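PDB 6ZYL: phytanoyl-CoA dioxygenase from Streptomyces malaysiense, which catalyses the beta-hydroxylation of thioholgamide as a non-heme monooxygenase, probably with iron and 2-oxoglutarate as in related dioxygenases. Local coordinates for residues A75-H80 and S281-R286; V109-L114 and A233-T238; A144-A149 and C209-L214. All coordinates share one frame; numbering follows the deposited sequence.

Contact 1: A75-H80 and S281-R286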
ATOM      1  N   ALA A  75      10.017  -5.400  -3.138  1.00 22.76           N
ATOM      2  CA  ALA A  75       8.656  -4.939  -3.376  1.00 25.41           C
ATOM      3  C   ALA A  75       7.880  -4.650  -2.100  1.00 24.47           C
ATOM      4  O   ALA A  75       6.722  -4.228  -2.179  1.00 23.96           O
ATOM      5  CB  ALA A  75       7.892  -5.977  -4.207  1.00 20.62           C
ATOM      6  N   PHE A  76       8.476  -4.870  -0.934  1.00 21.33           N
ATOM      7  CA  PHE A  76       7.789  -4.678   0.337  1.00 23.93           C
ATOM      8  C   PHE A  76       8.787  -4.886   1.474  1.00 21.24           C
ATOM      9  O   PHE A  76       9.803  -5.552   1.272  1.00 23.75           O
ATOM     10  CB  PHE A  76       6.634  -5.666   0.485  1.00 22.75           C
ATOM     11  CG  PHE A  76       7.084  -7.055   0.831  1.00 28.31           C
ATOM     12  CD1 PHE A  76       7.536  -7.908  -0.158  1.00 29.86           C
ATOM     13  CD2 PHE A  76       7.075  -7.501   2.144  1.00 25.55           C
ATOM     14  CE1 PHE A  76       7.960  -9.184   0.146  1.00 33.21           C
ATOM     15  CE2 PHE A  76       7.501  -8.779   2.457  1.00 26.73           C
ATOM     16  CZ  PHE A  76       7.944  -9.622   1.455  1.00 31.04           C
ATOM     17  N   PRO A  77       8.549  -4.350   2.680  1.00 20.85           N
ATOM     18  CA  PRO A  77       7.458  -3.448   3.052  1.00 19.85           C
ATOM     19  C   PRO A  77       7.921  -2.029   3.346  1.00 18.52           C
ATOM     20  O   PRO A  77       7.151  -1.236   3.898  1.00 19.72           O
ATOM     21  CB  PRO A  77       6.904  -4.101   4.320  1.00 23.13           C
ATOM     22  CG  PRO A  77       8.163  -4.682   4.987  1.00 20.18           C
ATOM     23  CD  PRO A  77       9.201  -4.920   3.875  1.00 23.35           C
ATOM     24  N   LYS A  78       9.164  -1.713   2.992  1.00 18.47           N
ATOM     25  CA  LYS A  78       9.770  -0.440   3.369  1.00 23.64           C
ATOM     26  C   LYS A  78      10.562   0.152   2.206  1.00 22.02           C
ATOM     27  O   LYS A  78      11.685   0.631   2.367  1.00 19.52           O
ATOM     28  CB  LYS A  78      10.671  -0.617   4.591  1.00 21.86           C
ATOM     29  CG  LYS A  78       9.991  -1.228   5.804  1.00 22.06           C
ATOM     30  CD  LYS A  78       9.134  -0.204   6.536  1.00 18.75           C
ATOM     31  CE  LYS A  78       8.447  -0.827   7.743  1.00 19.89           C
ATOM     32  NZ  LYS A  78       7.831   0.195   8.634  1.00 21.42           N
ATOM     33  N   ILE A  79       9.972   0.135   1.011  1.00 22.41           N
ATOM     34  CA  ILE A  79      10.662   0.690  -0.151  1.00 21.20           C
ATOM     35  C   ILE A  79      11.044   2.142   0.106  1.00 20.71           C
ATOM     36  O   ILE A  79      12.140   2.588  -0.255  1.00 21.87           O
ATOM     37  CB  ILE A  79       9.786   0.560  -1.411  1.00 24.05           C
ATOM     38  CG1 ILE A  79       9.303  -0.876  -1.599  1.00 21.64           C
ATOM     39  CG2 ILE A  79      10.560   1.020  -2.646  1.00 24.81           C
ATOM     40  CD1 ILE A  79       8.247  -1.029  -2.687  1.00 23.03           C
ATOM     41  N   HIS A  80      10.153   2.896   0.751  1.00 21.56           N
ATOM     42  CA  HIS A  80      10.355   4.321   0.963  1.00 21.70           C
ATOM     43  C   HIS A  80      11.539   4.638   1.866  1.00 23.39           C
ATOM     44  O   HIS A  80      11.930   5.806   1.950  1.00 25.01           O
ATOM     45  CB  HIS A  80       9.086   4.934   1.561  1.00 21.18           C
ATOM     46  CG  HIS A  80       8.638   4.278   2.833  1.00 22.07           C
ATOM     47  ND1 HIS A  80       8.122   3.001   2.871  1.00 21.01           N
ATOM     48  CD2 HIS A  80       8.627   4.725   4.111  1.00 22.82           C
ATOM     49  CE1 HIS A  80       7.816   2.688   4.117  1.00 23.01           C
ATOM     50  NE2 HIS A  80       8.111   3.717   4.890  1.00 24.82           N
ATOM     51  N   SER A 281      16.994  -3.059   9.687  1.00 23.64           N
ATOM     52  CA  SER A 281      16.399  -3.075  11.019  1.00 25.28           C
ATOM     53  C   SER A 281      14.879  -2.991  10.942  1.00 23.77           C
ATOM     54  O   SER A 281      14.167  -3.736  11.627  1.00 23.68           O
ATOM     55  CB  SER A 281      16.963  -1.919  11.848  1.00 25.69           C
ATOM     56  OG  SER A 281      16.485  -1.965  13.180  1.00 43.93           O
ATOM     57  N   ALA A 282      14.361  -2.090  10.106  1.00 23.37           N
ATOM     58  CA  ALA A 282      12.916  -1.888  10.048  1.00 23.86           C
ATOM     59  C   ALA A 282      12.210  -3.085   9.420  1.00 18.80           C
ATOM     60  O   ALA A 282      11.130  -3.480   9.873  1.00 21.24           O
ATOM     61  CB  ALA A 282      12.597  -0.611   9.271  1.00 21.55           C
ATOM     62  N   VAL A 283      12.797  -3.671   8.376  1.00 20.83           N
ATOM     63  CA  VAL A 283      12.165  -4.818   7.731  1.00 22.47           C
ATOM     64  C   VAL A 283      12.216  -6.034   8.647  1.00 22.01           C
ATOM     65  O   VAL A 283      11.229  -6.768   8.780  1.00 22.86           O
ATOM     66  CB  VAL A 283      12.827  -5.107   6.371  1.00 22.45           C
ATOM     67  CG1 VAL A 283      12.242  -6.371   5.753  1.00 22.05           C
ATOM     68  CG2 VAL A 283      12.654  -3.921   5.436  1.00 23.60           C
ATOM     69  N   THR A 284      13.364  -6.272   9.287  1.00 21.71           N
ATOM     70  CA  THR A 284      13.457  -7.362  10.252  1.00 21.21           C
ATOM     71  C   THR A 284      12.383  -7.224  11.325  1.00 19.92           C
ATOM     72  O   THR A 284      11.700  -8.193  11.670  1.00 20.76           O
ATOM     73  CB  THR A 284      14.848  -7.384  10.892  1.00 21.29           C
ATOM     74  OG1 THR A 284      15.842  -7.642   9.893  1.00 23.28           O
ATOM     75  CG2 THR A 284      14.921  -8.457  11.971  1.00 23.32           C
ATOM     76  N   ARG A 285      12.225  -6.011  11.860  1.00 20.92           N
ATOM     77  CA  ARG A 285      11.199  -5.756  12.866  1.00 22.07           C
ATOM     78  C   ARG A 285       9.813  -6.086  12.329  1.00 20.95           C
ATOM     79  O   ARG A 285       9.013  -6.745  13.003  1.00 24.18           O
ATOM     80  CB  ARG A 285      11.281  -4.293  13.302  1.00 25.01           C
ATOM     81  CG  ARG A 285      10.253  -3.844  14.318  1.00 25.53           C
ATOM     82  CD  ARG A 285      10.432  -2.346  14.613  1.00 24.41           C
ATOM     83  NE  ARG A 285      11.773  -2.055  15.115  1.00 26.94           N
ATOM     84  CZ  ARG A 285      12.663  -1.281  14.501  1.00 28.11           C
ATOM     85  NH1 ARG A 285      12.368  -0.692  13.350  1.00 22.57           N
ATOM     86  NH2 ARG A 285      13.858  -1.095  15.044  1.00 26.03           N
ATOM     87  N   ARG A 286       9.512  -5.639  11.109  1.00 23.08           N
ATOM     88  CA  ARG A 286       8.177  -5.853  10.562  1.00 21.50           C
ATOM     89  C   ARG A 286       7.923  -7.328  10.280  1.00 20.52           C
ATOM     90  O   ARG A 286       6.852  -7.850  10.605  1.00 20.27           O
ATOM     91  CB  ARG A 286       7.992  -5.030   9.288  1.00 21.87           C
ATOM     92  CG  ARG A 286       6.667  -5.280   8.581  1.00 20.94           C
ATOM     93  CD  ARG A 286       5.479  -4.951   9.479  1.00 18.44           C
ATOM     94  NE  ARG A 286       5.570  -3.597  10.022  1.00 17.71           N
ATOM     95  CZ  ARG A 286       5.334  -2.493   9.323  1.00 20.87           C
ATOM     96  NH1 ARG A 286       4.981  -2.576   8.046  1.00 21.92           N
ATOM     97  NH2 ARG A 286       5.447  -1.303   9.900  1.00 21.74           N
TER
HETATM   98  O   HOH W   1       8.955  -1.868  10.803  1.00 20.61           O
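Lys78 and Val283 bring their CA atoms to 6.6 Å where the loop 75-80, which carries a cis peptide before Pro77, is laid against one face of the helical turns 281-286. The apolar part centres on Val283: Pro77 CD is 3.9 Å from Val283 CG1 and equally close to CG2, while Lys78 CG passes CG2 at 3.8 Å. Beside it the Pro77 ring slides along the aliphatic stem of Arg286, CG to CG 3.9 Å. Bends in the Arg286 chain at chi2 (60°) and chi3 (53°) curl its guanidinium toward the loop, and Lys78 CE sits 3.5 Å above the plane of the Arg286 guanidinium, offset toward its rim. Lys78 NZ and Arg286 NH2, two donors 3.1 Å apart, converge on the backbone oxygen of Trp110, their charges answered by Glu264 and Asp248 respectively. Water 1 gives a hydrogen bond to Ala282 O (2.9 Å) and accepts a weak one from Lys78 NZ. With an alanine here in place of Arg286, Asp248 and Trp110 O would probably lose a cationic partner and the flank of Pro77 its aliphatic cover. Through these groups helix 273-295 is fastened to strand 107-117, and the loop lies between them, ahead of helix 84-90.

Contact 2: V109-L114 and A233-T238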
ATOM      1  N   VAL A 109       3.613   6.809   7.745  1.00 19.04           N
ATOM      2  CA  VAL A 109       3.674   5.772   6.723  1.00 22.00           C
ATOM      3  C   VAL A 109       4.076   4.469   7.402  1.00 21.23           C
ATOM      4  O   VAL A 109       5.168   4.367   7.973  1.00 20.92           O
ATOM      5  CB  VAL A 109       4.660   6.141   5.605  1.00 22.88           C
ATOM      6  CG1 VAL A 109       4.819   4.970   4.640  1.00 20.30           C
ATOM      7  CG2 VAL A 109       4.191   7.388   4.870  1.00 22.79           C
ATOM      8  N   TRP A 110       3.196   3.472   7.342  1.00 20.99           N
ATOM      9  CA  TRP A 110       3.433   2.198   8.007  1.00 21.93           C
ATOM     10  C   TRP A 110       4.083   1.168   7.095  1.00 21.11           C
ATOM     11  O   TRP A 110       4.863   0.338   7.573  1.00 20.08           O
ATOM     12  CB  TRP A 110       2.110   1.650   8.552  1.00 19.88           C
ATOM     13  CG  TRP A 110       2.246   0.395   9.351  1.00 19.83           C
ATOM     14  CD1 TRP A 110       2.651   0.287  10.651  1.00 22.06           C
ATOM     15  CD2 TRP A 110       1.967  -0.935   8.907  1.00 20.11           C
ATOM     16  NE1 TRP A 110       2.644  -1.030  11.041  1.00 20.55           N
ATOM     17  CE2 TRP A 110       2.228  -1.802   9.987  1.00 20.10           C
ATOM     18  CE3 TRP A 110       1.526  -1.479   7.696  1.00 20.07           C
ATOM     19  CZ2 TRP A 110       2.064  -3.182   9.893  1.00 21.35           C
ATOM     20  CZ3 TRP A 110       1.362  -2.848   7.605  1.00 21.59           C
ATOM     21  CH2 TRP A 110       1.631  -3.685   8.698  1.00 23.12           C
ATOM     22  N   SER A 111       3.788   1.201   5.796  1.00 20.11           N
ATOM     23  CA  SER A 111       4.423   0.287   4.856  1.00 21.65           C
ATOM     24  C   SER A 111       4.235   0.811   3.440  1.00 21.37           C
ATOM     25  O   SER A 111       3.385   1.665   3.181  1.00 19.96           O
ATOM     26  CB  SER A 111       3.847  -1.127   4.975  1.00 22.82           C
ATOM     27  OG  SER A 111       2.683  -1.266   4.176  1.00 25.13           O
ATOM     28  N   THR A 112       5.052   0.288   2.527  1.00 20.28           N
ATOM     29  CA  THR A 112       4.869   0.496   1.097  1.00 21.20           C
ATOM     30  C   THR A 112       4.980  -0.845   0.389  1.00 24.23           C
ATOM     31  O   THR A 112       5.708  -1.741   0.829  1.00 22.53           O
ATOM     32  CB  THR A 112       5.887   1.486   0.505  1.00 21.70           C
ATOM     33  OG1 THR A 112       7.215   1.135   0.909  1.00 21.81           O
ATOM     34  CG2 THR A 112       5.569   2.910   0.954  1.00 21.62           C
ATOM     35  N   ASN A 113       4.243  -0.976  -0.711  1.00 24.50           N
ATOM     36  CA  ASN A 113       4.200  -2.207  -1.486  1.00 22.81           C
ATOM     37  C   ASN A 113       4.214  -1.871  -2.967  1.00 23.29           C
ATOM     38  O   ASN A 113       3.538  -0.935  -3.404  1.00 23.02           O
ATOM     39  CB  ASN A 113       2.937  -3.031  -1.180  1.00 24.58           C
ATOM     40  CG  ASN A 113       3.084  -3.893   0.052  1.00 30.34           C
ATOM     41  OD1 ASN A 113       3.572  -5.021  -0.020  1.00 31.89           O
ATOM     42  ND2 ASN A 113       2.652  -3.371   1.191  1.00 29.19           N
ATOM     43  N   LEU A 114       4.983  -2.635  -3.735  1.00 19.95           N
ATOM     44  CA  LEU A 114       4.891  -2.631  -5.187  1.00 20.85           C
ATOM     45  C   LEU A 114       4.028  -3.817  -5.601  1.00 22.65           C
ATOM     46  O   LEU A 114       4.363  -4.965  -5.294  1.00 24.56           O
ATOM     47  CB  LEU A 114       6.271  -2.713  -5.835  1.00 22.49           C
ATOM     48  CG  LEU A 114       6.897  -1.386  -6.263  1.00 29.72           C
ATOM     49  CD1 LEU A 114       8.343  -1.615  -6.700  1.00 28.50           C
ATOM     50  CD2 LEU A 114       6.099  -0.721  -7.371  1.00 27.65           C
ATOM     51  N   ALA A 233       1.564   0.983  -3.415  1.00 19.08           N
ATOM     52  CA  ALA A 233       0.595   1.071  -2.332  1.00 20.68           C
ATOM     53  C   ALA A 233       1.262   1.587  -1.065  1.00 20.11           C
ATOM     54  O   ALA A 233       2.369   1.169  -0.716  1.00 19.93           O
ATOM     55  CB  ALA A 233      -0.045  -0.293  -2.062  1.00 20.49           C
ATOM     56  N   ILE A 234       0.570   2.488  -0.371  1.00 21.24           N
ATOM     57  CA  ILE A 234       1.104   3.160   0.806  1.00 19.63           C
ATOM     58  C   ILE A 234       0.088   3.025   1.927  1.00 20.89           C
ATOM     59  O   ILE A 234      -1.065   3.442   1.777  1.00 22.25           O
ATOM     60  CB  ILE A 234       1.398   4.646   0.545  1.00 20.84           C
ATOM     61  CG1 ILE A 234       2.091   4.845  -0.801  1.00 20.95           C
ATOM     62  CG2 ILE A 234       2.248   5.226   1.668  1.00 20.90           C
ATOM     63  CD1 ILE A 234       2.014   6.280  -1.311  1.00 20.02           C
ATOM     64  N   ASP A 235       0.514   2.456   3.049  1.00 21.31           N
ATOM     65  CA  ASP A 235      -0.332   2.354   4.231  1.00 20.62           C
ATOM     66  C   ASP A 235      -0.093   3.563   5.126  1.00 22.49           C
ATOM     67  O   ASP A 235       1.014   3.751   5.643  1.00 21.16           O
ATOM     68  CB  ASP A 235      -0.049   1.063   4.992  1.00 21.61           C
ATOM     69  CG  ASP A 235      -0.592  -0.154   4.284  1.00 21.64           C
ATOM     70  OD1 ASP A 235      -1.715  -0.069   3.743  1.00 21.79           O
ATOM     71  OD2 ASP A 235       0.104  -1.190   4.256  1.00 21.53           O
ATOM     72  N   TYR A 236      -1.123   4.387   5.291  1.00 19.57           N
ATOM     73  CA  TYR A 236      -1.083   5.532   6.186  1.00 18.86           C
ATOM     74  C   TYR A 236      -1.873   5.211   7.448  1.00 21.42           C
ATOM     75  O   TYR A 236      -2.948   4.608   7.383  1.00 20.58           O
ATOM     76  CB  TYR A 236      -1.654   6.781   5.511  1.00 19.93           C
ATOM     77  CG  TYR A 236      -0.759   7.346   4.428  1.00 19.00           C
ATOM     78  CD1 TYR A 236       0.261   8.236   4.736  1.00 19.51           C
ATOM     79  CD2 TYR A 236      -0.935   6.986   3.098  1.00 19.69           C
ATOM     80  CE1 TYR A 236       1.084   8.754   3.747  1.00 18.73           C
ATOM     81  CE2 TYR A 236      -0.119   7.497   2.103  1.00 19.17           C
ATOM     82  CZ  TYR A 236       0.887   8.381   2.434  1.00 18.60           C
ATOM     83  OH  TYR A 236       1.700   8.891   1.447  1.00 22.55           O
ATOM     84  N   ILE A 237      -1.324   5.608   8.595  1.00 22.79           N
ATOM     85  CA  ILE A 237      -1.967   5.413   9.886  1.00 22.75           C
ATOM     86  C   ILE A 237      -1.829   6.700  10.687  1.00 23.77           C
ATOM     87  O   ILE A 237      -1.009   7.566  10.377  1.00 22.91           O
ATOM     88  CB  ILE A 237      -1.358   4.234  10.684  1.00 21.81           C
ATOM     89  CG1 ILE A 237       0.114   4.514  11.004  1.00 22.51           C
ATOM     90  CG2 ILE A 237      -1.496   2.932   9.917  1.00 22.05           C
ATOM     91  CD1 ILE A 237       0.754   3.491  11.935  1.00 23.32           C
ATOM     92  N   THR A 238      -2.642   6.815  11.724  1.00 24.26           N
ATOM     93  CA  THR A 238      -2.485   7.837  12.745  1.00 25.48           C
ATOM     94  C   THR A 238      -1.886   7.222  13.999  1.00 27.11           C
ATOM     95  O   THR A 238      -1.808   5.997  14.136  1.00 24.00           O
ATOM     96  CB  THR A 238      -3.835   8.479  13.073  1.00 25.09           C
ATOM     97  OG1 THR A 238      -4.537   7.653  14.010  1.00 22.03           O
ATOM     98  CG2 THR A 238      -4.669   8.664  11.817  1.00 24.93           C
TER
HETATM   99  O   HOH W   2       1.278  -0.946   1.243  1.00 29.60           O
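Val109 pairs with Tyr236, and further along Thr112 with Ile234, in an antiparallel ladder of the large sheet of the double-stranded beta-helix, the jelly-roll fold of this family; the two strands run at 164°. Between these pairs the first strand has one residue more than the second, a classic beta bulge with Trp110 (psi -32°) and Ser111 together opposite Asp235. The backbone bonds are nevertheless straight at the bulge: Trp110 N reaches Asp235 O at 2.8 Å, and Asp235 N reaches Ser111 O. Two more join Asn113 with Ala233 in both directions. Apolar contacts lie on the side of Val109, Thr112, Ile234 and Tyr236. Val109 divides its methyls between two neighbours, CG1 meeting Ile234 CG2 and CG2 meeting Tyr236 CE1 at 3.6 Å. The Tyr236 ring runs on to helix 93-103. At the bulge, Trp110 CD1 touches Ile237 CD1 at 3.9 Å, and the indole NE1 is held by Asp248. Polar side chains gather on the other side. Asp235 OD2 comes to the indole edge in plane, 3.7 Å from Trp110 CE3. A chi1 of 86° holds Ser111 OG between its backbone N and carbonyl carbon, facing the carboxylate, and Asp235 OD2 accepts from it at 2.6 Å on the anti side. Water 2 accepts from Asn113 ND2 at 2.8 Å and donates weakly to Ala233 O and Asp235 OD2.

Contact 3: A144-A149 and C209-L214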
ATOM      1  N   ALA A 144      -5.647   3.921   6.199  1.00 20.97           N
ATOM      2  CA  ALA A 144      -6.077   3.873   4.811  1.00 21.49           C
ATOM      3  C   ALA A 144      -4.878   3.490   3.957  1.00 21.67           C
ATOM      4  O   ALA A 144      -3.747   3.879   4.259  1.00 20.18           O
ATOM      5  CB  ALA A 144      -6.654   5.217   4.352  1.00 22.09           C
ATOM      6  N   ARG A 145      -5.130   2.717   2.906  1.00 20.89           N
ATOM      7  CA  ARG A 145      -4.103   2.351   1.941  1.00 22.07           C
ATOM      8  C   ARG A 145      -4.296   3.184   0.680  1.00 21.99           C
ATOM      9  O   ARG A 145      -5.381   3.178   0.087  1.00 20.39           O
ATOM     10  CB  ARG A 145      -4.157   0.860   1.611  1.00 21.26           C
ATOM     11  CG  ARG A 145      -3.185   0.453   0.514  1.00 22.33           C
ATOM     12  CD  ARG A 145      -3.020  -1.057   0.435  1.00 23.08           C
ATOM     13  NE  ARG A 145      -2.261  -1.584   1.565  1.00 24.28           N
ATOM     14  CZ  ARG A 145      -1.831  -2.838   1.657  1.00 24.84           C
ATOM     15  NH1 ARG A 145      -2.085  -3.698   0.682  1.00 24.44           N
ATOM     16  NH2 ARG A 145      -1.146  -3.230   2.722  1.00 23.21           N
ATOM     17  N   VAL A 146      -3.249   3.899   0.280  1.00 21.85           N
ATOM     18  CA  VAL A 146      -3.246   4.681  -0.951  1.00 22.42           C
ATOM     19  C   VAL A 146      -2.610   3.832  -2.042  1.00 21.81           C
ATOM     20  O   VAL A 146      -1.443   3.439  -1.935  1.00 21.67           O
ATOM     21  CB  VAL A 146      -2.499   6.012  -0.772  1.00 21.54           C
ATOM     22  CG1 VAL A 146      -2.450   6.773  -2.090  1.00 24.37           C
ATOM     23  CG2 VAL A 146      -3.165   6.845   0.315  1.00 21.49           C
ATOM     24  N   TRP A 147      -3.378   3.553  -3.090  1.00 21.07           N
ATOM     25  CA  TRP A 147      -3.001   2.659  -4.185  1.00 19.37           C
ATOM     26  C   TRP A 147      -2.718   3.538  -5.398  1.00 21.66           C
ATOM     27  O   TRP A 147      -3.641   3.943  -6.110  1.00 20.44           O
ATOM     28  CB  TRP A 147      -4.134   1.672  -4.435  1.00 22.45           C
ATOM     29  CG  TRP A 147      -3.835   0.481  -5.281  1.00 21.63           C
ATOM     30  CD1 TRP A 147      -3.064  -0.593  -4.950  1.00 22.34           C
ATOM     31  CD2 TRP A 147      -4.358   0.216  -6.585  1.00 22.30           C
ATOM     32  NE1 TRP A 147      -3.062  -1.507  -5.978  1.00 22.97           N
ATOM     33  CE2 TRP A 147      -3.847  -1.031  -6.995  1.00 22.98           C
ATOM     34  CE3 TRP A 147      -5.203   0.916  -7.452  1.00 20.50           C
ATOM     35  CZ2 TRP A 147      -4.154  -1.593  -8.233  1.00 22.57           C
ATOM     36  CZ3 TRP A 147      -5.507   0.357  -8.682  1.00 18.46           C
ATOM     37  CH2 TRP A 147      -4.984  -0.884  -9.061  1.00 21.52           C
ATOM     38  N   VAL A 148      -1.442   3.836  -5.621  1.00 22.33           N
ATOM     39  CA  VAL A 148      -1.031   4.785  -6.650  1.00 22.00           C
ATOM     40  C   VAL A 148      -0.793   4.040  -7.955  1.00 22.07           C
ATOM     41  O   VAL A 148      -0.050   3.052  -7.994  1.00 20.92           O
ATOM     42  CB  VAL A 148       0.231   5.551  -6.222  1.00 20.56           C
ATOM     43  CG1 VAL A 148       0.635   6.547  -7.304  1.00 22.18           C
ATOM     44  CG2 VAL A 148       0.012   6.254  -4.894  1.00 21.59           C
ATOM     45  N   ALA A 149      -1.407   4.528  -9.031  1.00 20.32           N
ATOM     46  CA  ALA A 149      -1.250   3.942 -10.357  1.00 22.43           C
ATOM     47  C   ALA A 149      -0.014   4.539 -11.021  1.00 22.43           C
ATOM     48  O   ALA A 149       0.002   5.725 -11.369  1.00 20.69           O
ATOM     49  CB  ALA A 149      -2.493   4.188 -11.208  1.00 23.87           C
ATOM     50  N   CYS A 209      -4.632   7.865  -7.919  1.00 21.40           N
ATOM     51  CA  CYS A 209      -4.573   6.812  -6.921  1.00 22.31           C
ATOM     52  C   CYS A 209      -5.969   6.535  -6.390  1.00 22.60           C
ATOM     53  O   CYS A 209      -6.900   7.320  -6.573  1.00 21.14           O
ATOM     54  CB  CYS A 209      -3.629   7.179  -5.769  1.00 22.28           C
ATOM     55  SG  CYS A 209      -4.242   8.491  -4.704  1.00 30.01           S
ATOM     56  N   SER A 210      -6.098   5.382  -5.744  1.00 23.34           N
ATOM     57  CA  SER A 210      -7.297   4.991  -5.026  1.00 21.85           C
ATOM     58  C   SER A 210      -6.935   4.847  -3.555  1.00 20.76           C
ATOM     59  O   SER A 210      -5.823   4.427  -3.219  1.00 23.00           O
ATOM     60  CB  SER A 210      -7.867   3.679  -5.567  1.00 22.86           C
ATOM     61  OG  SER A 210      -9.031   3.310  -4.855  1.00 29.45           O
ATOM     62  N   VAL A 211      -7.866   5.220  -2.684  1.00 22.33           N
ATOM     63  CA  VAL A 211      -7.704   5.094  -1.241  1.00 22.32           C
ATOM     64  C   VAL A 211      -8.799   4.164  -0.749  1.00 23.58           C
ATOM     65  O   VAL A 211      -9.985   4.421  -0.985  1.00 22.42           O
ATOM     66  CB  VAL A 211      -7.785   6.455  -0.532  1.00 22.34           C
ATOM     67  CG1 VAL A 211      -7.327   6.322   0.916  1.00 22.69           C
ATOM     68  CG2 VAL A 211      -6.965   7.496  -1.275  1.00 21.95           C
ATOM     69  N   HIS A 212      -8.416   3.082  -0.076  1.00 21.72           N
ATOM     70  CA  HIS A 212      -9.400   2.144   0.437  1.00 23.32           C
ATOM     71  C   HIS A 212      -9.087   1.750   1.874  1.00 22.16           C
ATOM     72  O   HIS A 212      -7.945   1.833   2.335  1.00 22.04           O
ATOM     73  CB  HIS A 212      -9.515   0.888  -0.470  1.00 21.19           C
ATOM     74  CG  HIS A 212      -8.287   0.029  -0.512  1.00 23.51           C
ATOM     75  ND1 HIS A 212      -7.485  -0.066  -1.630  1.00 23.22           N
ATOM     76  CD2 HIS A 212      -7.758  -0.817   0.403  1.00 23.27           C
ATOM     77  CE1 HIS A 212      -6.499  -0.912  -1.391  1.00 25.02           C
ATOM     78  NE2 HIS A 212      -6.640  -1.380  -0.163  1.00 23.03           N
ATOM     79  N   HIS A 213     -10.153   1.372   2.576  1.00 22.51           N
ATOM     80  CA  HIS A 213     -10.077   0.865   3.938  1.00 23.82           C
ATOM     81  C   HIS A 213      -9.342  -0.468   3.957  1.00 22.35           C
ATOM     82  O   HIS A 213      -9.461  -1.273   3.031  1.00 23.93           O
ATOM     83  CB  HIS A 213     -11.503   0.709   4.477  1.00 25.65           C
ATOM     84  CG  HIS A 213     -11.603   0.643   5.968  1.00 23.89           C
ATOM     85  ND1 HIS A 213     -11.472  -0.534   6.667  1.00 24.25           N
ATOM     86  CD2 HIS A 213     -11.873   1.599   6.889  1.00 24.74           C
ATOM     87  CE1 HIS A 213     -11.627  -0.300   7.958  1.00 27.02           C
ATOM     88  NE2 HIS A 213     -11.871   0.988   8.119  1.00 27.33           N
ATOM     89  N   LEU A 214      -8.564  -0.697   5.017  1.00 21.26           N
ATOM     90  CA  LEU A 214      -7.824  -1.949   5.117  1.00 22.30           C
ATOM     91  C   LEU A 214      -8.737  -3.157   5.296  1.00 22.89           C
ATOM     92  O   LEU A 214      -8.265  -4.291   5.154  1.00 22.13           O
ATOM     93  CB  LEU A 214      -6.822  -1.882   6.268  1.00 21.74           C
ATOM     94  CG  LEU A 214      -5.662  -0.900   6.080  1.00 22.82           C
ATOM     95  CD1 LEU A 214      -4.733  -0.934   7.290  1.00 23.09           C
ATOM     96  CD2 LEU A 214      -4.884  -1.190   4.806  1.00 24.04           C
TER
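Ala144 sets its CB 3.7 Å from Val211 CG1, where strand 143-149 begins to run antiparallel to strand 209-212. Arg145 then forms a hydrogen-bonded pair with His212, N to O and O to N, both at 3.0 Å. Its side chain leaves the strand with CG anti to the backbone N (chi1 175°) and lies alongside the imidazole. CB makes a CH-pi contact over the ring face, 4.2 Å from the centroid, and CD comes within 3.7 Å of His212 NE2. The His212 ring can meet this chain because chi1 of 66° places CG between its backbone N and carbonyl carbon. Leu214 reaches in at about a right angle, its CD2 3.9 Å from Arg145 CB, and a bend at chi3 carries the guanidinium on, its NE forming a salt bridge with Asp235. The imidazole is fixed at both nitrogens, ND1 to Tyr162 OH and NE2 to Asp130 OD2. Val146 turns to the reverse face, where CG1 touches Cys209 SG at 3.6 Å and CG2 lies beside Val211 CG2; it packs against Ile95 and Val99 of helix 93-103. Trp147 pairs with Ser210 through two backbone bonds, but the indole leads away, its NE1 hydrogen-bonded to a tartaric acid probably from the crystallisation liquor. Val148 rests CG2 on Cys209 CB at 3.9 Å, and Ala149 bonds by its backbone to Gly207 and Gln208, just before the partner strand. One face packs on helix 93-103, while the other, with Arg145, Trp147 and His212, probably borders the pocket of the barrel, as in the double-stranded beta-helix of phytanoyl-CoA dioxygenase relatives, whose barrel probably houses the iron site here too.

Contacts 2 and 3 lie on one sheet, with contact 1 laid against its strand 107-117; along the chain, contact 3 is nested inside contact 2 and contact 2 inside contact 1. Contacts 1 and 2, centres 11 Å apart, are joined by probable hydrogen bonds, Ala75 O to Leu114 N at 2.8 Å and His80 ND1 to Thr112 OG1 at 2.9 Å. Contacts 2 and 3, centres 9 Å apart, meet because strands 229-237 and 143-149 are neighbours, and the Asp235-Arg145 salt bridge links them. Contacts 1 and 3 have centres 19 Å apart, nearest atoms about 8 Å. The tartaric acid, about 3 Å from the side chain of Trp147 and 6 Å from that of Ala233, may mark a pocket; contact 3 probably borders the iron site.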